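Local coordinates for nicotinate phosphoribosyltransferase (Vibrio cholerae, PDB 4HL7), which probably catalyses the ATP-driven synthesis of nicotinate ribonucleotide from nicotinate and phosphoribosyl diphosphate, a step of NAD biosynthesis, at residues Y22-Y34 with H84-F96. Sequence-based numbering, arbitrary orientation.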
loop_
_atom_site.group_PDB
_atom_site.type_symbol
_atom_site.label_atom_id
_atom_site.label_comp_id
_atom_site.label_asym_id
_atom_site.label_seq_id
_atom_site.Cartn_x
_atom_site.Cartn_y
_atom_site.Cartn_z
ATOM N N TYR A 22 -3.050 -6.886 3.527
ATOM C CA TYR A 22 -4.291 -6.649 2.752
ATOM C C TYR A 22 -4.257 -7.339 1.359
ATOM O O TYR A 22 -5.288 -7.473 0.751
ATOM C CB TYR A 22 -4.562 -5.138 2.554
ATOM C CG TYR A 22 -3.778 -4.518 1.357
ATOM C CD1 TYR A 22 -2.593 -3.826 1.555
ATOM C CD2 TYR A 22 -4.234 -4.661 0.023
ATOM C CE1 TYR A 22 -1.878 -3.266 0.496
ATOM C CE2 TYR A 22 -3.512 -4.126 -1.050
ATOM C CZ TYR A 22 -2.327 -3.431 -0.811
ATOM O OH TYR A 22 -1.608 -2.892 -1.869
ATOM N N LYS A 23 -3.065 -7.745 0.871
ATOM C CA LYS A 23 -2.970 -8.429 -0.403
ATOM C C LYS A 23 -3.524 -9.825 -0.294
ATOM O O LYS A 23 -4.306 -10.266 -1.170
ATOM C CB LYS A 23 -1.498 -8.435 -0.926
ATOM C CG LYS A 23 -1.026 -7.019 -1.202
ATOM C CD LYS A 23 -0.774 -6.705 -2.673
ATOM C CE LYS A 23 -2.040 -6.443 -3.435
ATOM N NZ LYS A 23 -1.718 -6.065 -4.852
ATOM N N ILE A 24 -3.171 -10.520 0.774
ATOM C CA ILE A 24 -3.756 -11.840 1.041
ATOM C C ILE A 24 -5.239 -11.709 1.359
ATOM O O ILE A 24 -6.088 -12.530 0.922
ATOM C CB ILE A 24 -2.992 -12.585 2.187
ATOM C CG1 ILE A 24 -1.671 -13.154 1.603
ATOM C CG2 ILE A 24 -3.826 -13.768 2.754
ATOM C CD1 ILE A 24 -0.818 -13.937 2.626
ATOM N N ASN A 25 -5.575 -10.694 2.153
ATOM C CA ASN A 25 -6.957 -10.534 2.485
ATOM C C ASN A 25 -7.823 -10.276 1.239
ATOM O O ASN A 25 -8.861 -10.945 1.049
ATOM C CB ASN A 25 -7.109 -9.435 3.537
ATOM C CG ASN A 25 -6.363 -9.751 4.803
ATOM O OD1 ASN A 25 -5.897 -10.908 5.032
ATOM N ND2 ASN A 25 -6.188 -8.705 5.653
HETATM N N MSE A 26 -7.386 -9.360 0.362
HETATM C CA MSE A 26 -8.097 -9.073 -0.851
HETATM C C MSE A 26 -8.057 -10.298 -1.745
HETATM O O MSE A 26 -9.026 -10.578 -2.441
HETATM C CB MSE A 26 -7.444 -7.857 -1.521
HETATM C CG MSE A 26 -8.302 -7.276 -2.579
HETATM SE SE MSE A 26 -7.398 -5.535 -2.954
HETATM C CE MSE A 26 -6.909 -4.726 -1.625
HETATM N N MSE A 27 -6.991 -11.090 -1.683
HETATM C CA MSE A 27 -7.005 -12.340 -2.482
HETATM C C MSE A 27 -8.153 -13.248 -2.088
HETATM O O MSE A 27 -8.760 -13.934 -2.938
HETATM C CB MSE A 27 -5.658 -13.056 -2.269
HETATM C CG MSE A 27 -5.569 -14.278 -3.218
HETATM SE SE MSE A 27 -3.819 -15.113 -2.815
HETATM C CE MSE A 27 -3.798 -16.716 -3.940
ATOM N N GLN A 28 -8.463 -13.317 -0.797
ATOM C CA GLN A 28 -9.667 -14.060 -0.389
ATOM C C GLN A 28 -10.925 -13.525 -1.003
ATOM O O GLN A 28 -11.808 -14.326 -1.453
ATOM C CB GLN A 28 -9.846 -14.206 1.138
ATOM C CG GLN A 28 -11.291 -14.681 1.439
ATOM C CD GLN A 28 -11.460 -15.179 2.817
ATOM O OE1 GLN A 28 -10.775 -16.125 3.235
ATOM N NE2 GLN A 28 -12.338 -14.534 3.573
ATOM N N ALA A 29 -11.086 -12.196 -1.037
ATOM C CA ALA A 29 -12.343 -11.643 -1.555
ATOM C C ALA A 29 -12.454 -11.888 -3.054
ATOM O O ALA A 29 -13.514 -12.206 -3.604
ATOM C CB ALA A 29 -12.449 -10.131 -1.267
ATOM N N ILE A 30 -11.318 -11.821 -3.716
ATOM C CA ILE A 30 -11.253 -12.045 -5.205
ATOM C C ILE A 30 -11.494 -13.553 -5.460
ATOM O O ILE A 30 -12.232 -13.939 -6.413
ATOM C CB ILE A 30 -9.869 -11.622 -5.761
ATOM C CG1 ILE A 30 -9.750 -10.091 -5.657
ATOM C CG2 ILE A 30 -9.689 -12.040 -7.257
ATOM C CD1 ILE A 30 -8.290 -9.629 -5.683
ATOM N N HIS A 31 -10.909 -14.397 -4.630
ATOM C CA HIS A 31 -11.126 -15.881 -4.712
ATOM C C HIS A 31 -12.616 -16.190 -4.641
ATOM O O HIS A 31 -13.136 -17.010 -5.405
ATOM C CB HIS A 31 -10.316 -16.562 -3.586
ATOM C CG HIS A 31 -10.668 -17.974 -3.310
ATOM N ND1 HIS A 31 -10.039 -19.013 -3.912
ATOM C CD2 HIS A 31 -11.560 -18.538 -2.379
ATOM C CE1 HIS A 31 -10.527 -20.178 -3.426
ATOM N NE2 HIS A 31 -11.454 -19.885 -2.490
ATOM N N HIS A 32 -13.297 -15.506 -3.740
ATOM C CA HIS A 32 -14.697 -15.767 -3.483
ATOM C C HIS A 32 -15.587 -15.266 -4.587
ATOM O O HIS A 32 -16.460 -16.023 -5.084
ATOM C CB HIS A 32 -15.083 -15.121 -2.136
ATOM C CG HIS A 32 -16.478 -15.470 -1.705
ATOM N ND1 HIS A 32 -16.775 -16.643 -1.082
ATOM C CD2 HIS A 32 -17.682 -14.788 -1.880
ATOM C CE1 HIS A 32 -18.103 -16.695 -0.853
ATOM N NE2 HIS A 32 -18.665 -15.570 -1.369
ATOM N N PHE A 33 -15.406 -14.022 -5.026
ATOM C CA PHE A 33 -16.371 -13.354 -5.945
ATOM C C PHE A 33 -15.942 -13.393 -7.421
ATOM O O PHE A 33 -16.789 -13.263 -8.326
ATOM C CB PHE A 33 -16.590 -11.869 -5.515
ATOM C CG PHE A 33 -17.496 -11.714 -4.311
ATOM C CD1 PHE A 33 -18.786 -12.213 -4.351
ATOM C CD2 PHE A 33 -17.076 -10.986 -3.174
ATOM C CE1 PHE A 33 -19.639 -12.064 -3.256
ATOM C CE2 PHE A 33 -17.916 -10.825 -2.073
ATOM C CZ PHE A 33 -19.196 -11.367 -2.122
ATOM N N TYR A 34 -14.637 -13.414 -7.652
ATOM C CA TYR A 34 -14.067 -13.078 -8.981
ATOM C C TYR A 34 -12.955 -14.058 -9.370
ATOM O O TYR A 34 -11.906 -13.661 -9.862
ATOM C CB TYR A 34 -13.501 -11.611 -8.995
ATOM C CG TYR A 34 -14.530 -10.599 -8.565
ATOM C CD1 TYR A 34 -14.267 -9.722 -7.507
ATOM C CD2 TYR A 34 -15.737 -10.497 -9.249
ATOM C CE1 TYR A 34 -15.257 -8.835 -7.050
ATOM C CE2 TYR A 34 -16.746 -9.637 -8.826
ATOM C CZ TYR A 34 -16.466 -8.790 -7.735
ATOM O OH TYR A 34 -17.428 -7.896 -7.314
ATOM N N HIS A 84 -10.655 -14.166 10.068
ATOM C CA HIS A 84 -11.649 -13.840 9.035
ATOM C C HIS A 84 -11.362 -14.389 7.656
ATOM O O HIS A 84 -12.199 -14.289 6.778
ATOM C CB HIS A 84 -12.002 -12.335 9.046
ATOM C CG HIS A 84 -12.693 -11.950 10.326
ATOM N ND1 HIS A 84 -13.908 -12.436 10.649
ATOM C CD2 HIS A 84 -12.227 -11.268 11.442
ATOM C CE1 HIS A 84 -14.222 -12.035 11.907
ATOM N NE2 HIS A 84 -13.197 -11.321 12.384
ATOM N N LEU A 85 -10.172 -14.994 7.481
ATOM C CA LEU A 85 -9.891 -15.815 6.302
ATOM C C LEU A 85 -10.633 -17.183 6.356
ATOM O O LEU A 85 -10.627 -17.842 7.369
ATOM C CB LEU A 85 -8.369 -16.010 6.139
ATOM C CG LEU A 85 -7.645 -14.635 5.892
ATOM C CD1 LEU A 85 -6.155 -14.909 5.689
ATOM C CD2 LEU A 85 -8.212 -13.881 4.723
ATOM N N LYS A 86 -11.286 -17.551 5.268
ATOM C CA LYS A 86 -12.134 -18.748 5.266
ATOM C C LYS A 86 -11.213 -19.988 5.201
ATOM O O LYS A 86 -10.186 -19.965 4.506
ATOM C CB LYS A 86 -13.095 -18.724 4.098
ATOM C CG LYS A 86 -14.192 -17.650 4.161
ATOM C CD LYS A 86 -14.878 -17.587 2.812
ATOM C CE LYS A 86 -16.270 -16.930 2.864
ATOM N NZ LYS A 86 -16.201 -15.562 3.414
ATOM N N ALA A 87 -11.532 -21.029 5.980
ATOM C CA ALA A 87 -10.787 -22.306 5.907
ATOM C C ALA A 87 -10.626 -22.848 4.451
ATOM O O ALA A 87 -9.566 -23.426 4.111
ATOM C CB ALA A 87 -11.470 -23.346 6.785
ATOM N N THR A 88 -11.676 -22.754 3.637
ATOM C CA THR A 88 -11.621 -23.201 2.239
ATOM C C THR A 88 -10.585 -22.414 1.450
ATOM O O THR A 88 -9.824 -22.996 0.648
ATOM C CB THR A 88 -12.970 -23.137 1.483
ATOM O OG1 THR A 88 -13.562 -21.835 1.625
ATOM C CG2 THR A 88 -13.942 -24.244 2.026
ATOM N N PHE A 89 -10.538 -21.110 1.668
ATOM C CA PHE A 89 -9.503 -20.300 0.996
ATOM C C PHE A 89 -8.102 -20.692 1.480
ATOM O O PHE A 89 -7.173 -20.849 0.659
ATOM C CB PHE A 89 -9.748 -18.776 1.149
ATOM C CG PHE A 89 -8.560 -17.940 0.748
ATOM C CD1 PHE A 89 -8.204 -17.807 -0.635
ATOM C CD2 PHE A 89 -7.799 -17.295 1.694
ATOM C CE1 PHE A 89 -7.136 -16.988 -1.011
ATOM C CE2 PHE A 89 -6.678 -16.528 1.303
ATOM C CZ PHE A 89 -6.388 -16.360 -0.041
ATOM N N LEU A 90 -7.926 -20.854 2.788
ATOM C CA LEU A 90 -6.582 -21.168 3.297
ATOM C C LEU A 90 -6.136 -22.549 2.790
ATOM O O LEU A 90 -4.948 -22.754 2.517
ATOM C CB LEU A 90 -6.514 -21.150 4.820
ATOM C CG LEU A 90 -6.690 -19.721 5.403
ATOM C CD1 LEU A 90 -6.556 -19.631 6.899
ATOM C CD2 LEU A 90 -5.567 -18.851 4.811
ATOM N N GLN A 91 -7.080 -23.498 2.717
ATOM C CA GLN A 91 -6.727 -24.828 2.146
ATOM C C GLN A 91 -6.235 -24.730 0.682
ATOM O O GLN A 91 -5.279 -25.434 0.306
ATOM C CB GLN A 91 -7.889 -25.852 2.326
ATOM C CG GLN A 91 -8.003 -26.263 3.794
ATOM N N SER A 92 -6.844 -23.845 -0.096
ATOM C CA SER A 92 -6.421 -23.617 -1.485
ATOM C C SER A 92 -4.988 -23.035 -1.571
ATOM O O SER A 92 -4.260 -23.341 -2.518
ATOM C CB SER A 92 -7.471 -22.824 -2.296
ATOM O OG SER A 92 -7.312 -21.416 -2.161
ATOM N N LEU A 93 -4.553 -22.276 -0.555
ATOM C CA LEU A 93 -3.117 -21.750 -0.513
ATOM C C LEU A 93 -2.055 -22.834 -0.437
ATOM O O LEU A 93 -0.907 -22.641 -0.882
ATOM C CB LEU A 93 -2.941 -20.806 0.634
ATOM C CG LEU A 93 -3.729 -19.547 0.454
ATOM C CD1 LEU A 93 -3.137 -18.561 1.487
ATOM C CD2 LEU A 93 -3.477 -18.951 -0.959
ATOM N N ARG A 94 -2.456 -23.993 0.081
ATOM C CA ARG A 94 -1.559 -25.150 0.250
ATOM C C ARG A 94 -0.944 -25.633 -1.060
ATOM O O ARG A 94 0.145 -26.205 -1.052
ATOM C CB ARG A 94 -2.281 -26.320 0.960
ATOM C CG ARG A 94 -2.032 -26.366 2.471
ATOM C CD ARG A 94 -2.592 -27.633 3.127
ATOM N NE ARG A 94 -4.030 -27.504 3.367
ATOM C CZ ARG A 94 -4.564 -27.134 4.529
ATOM N NH1 ARG A 94 -3.761 -26.866 5.568
ATOM N NH2 ARG A 94 -5.896 -27.041 4.661
ATOM N N TYR A 95 -1.636 -25.409 -2.172
ATOM C CA TYR A 95 -1.119 -25.742 -3.466
ATOM C C TYR A 95 -0.710 -24.491 -4.282
ATOM O O TYR A 95 -0.185 -24.625 -5.376
ATOM C CB TYR A 95 -2.052 -26.753 -4.279
ATOM C CG TYR A 95 -3.511 -26.346 -4.523
ATOM C CD1 TYR A 95 -3.859 -25.455 -5.542
ATOM C CD2 TYR A 95 -4.537 -26.889 -3.760
ATOM C CE1 TYR A 95 -5.179 -25.055 -5.732
ATOM C CE2 TYR A 95 -5.841 -26.536 -3.963
ATOM C CZ TYR A 95 -6.165 -25.629 -4.948
ATOM O OH TYR A 95 -7.432 -25.249 -5.115
ATOM N N PHE A 96 -0.936 -23.279 -3.768
ATOM C CA PHE A 96 -0.740 -22.089 -4.636
ATOM C C PHE A 96 0.754 -21.803 -4.906
ATOM O O PHE A 96 1.569 -21.802 -3.978
ATOM C CB PHE A 96 -1.348 -20.813 -4.030
ATOM C CG PHE A 96 -1.069 -19.596 -4.840
ATOM C CD1 PHE A 96 -1.807 -19.338 -6.004
ATOM C CD2 PHE A 96 -0.045 -18.723 -4.495
ATOM C CE1 PHE A 96 -1.517 -18.237 -6.785
ATOM C CE2 PHE A 96 0.230 -17.619 -5.293
ATOM C CZ PHE A 96 -0.506 -17.382 -6.428
#
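Gln-28 reaches from helix 22-33 across Phe-89 to the backbone of His-84 and Lys-86, just ahead of helix 87-93. Its CB lies over one face of the Phe-89 ring, 3.9 Å from the centroid, a CH-pi contact. With CG anti to the backbone N (chi1 166°) and the chain extended beyond it, CD is carried to the Leu-85 and Lys-86 backbone. There OE1 accepts on a lone pair, nearly straight at 168°, from the N-cap residue; the modelled 2.5 Å between Gln-28 OE1 and Lys-86 N is doubtfully short. NE2 gives a bond of 3.2 Å to His-84 O. A glutamine suits this buried place because one amide can both accept and donate, gripping the backbone at two points. The helices, both in the N-terminal domain of the NAPRTase family, cross at 105°, and Phe-89 enters as a knob among Ile-24, Met-27, Gln-28 and His-31. A flat ring suits the slot: its edge meets the face of His-31 in a tilted edge-to-face pair, CD1 lying 3.6 Å from His-31 CG, while Met-27 brings SE to the ring edge. The unbranched methionine chain, here selenomethionine, extends further, setting CE over the face of Phe-96 and against Leu-93 CD2. Arg-126 hydrogen-bonds His-31 ND1.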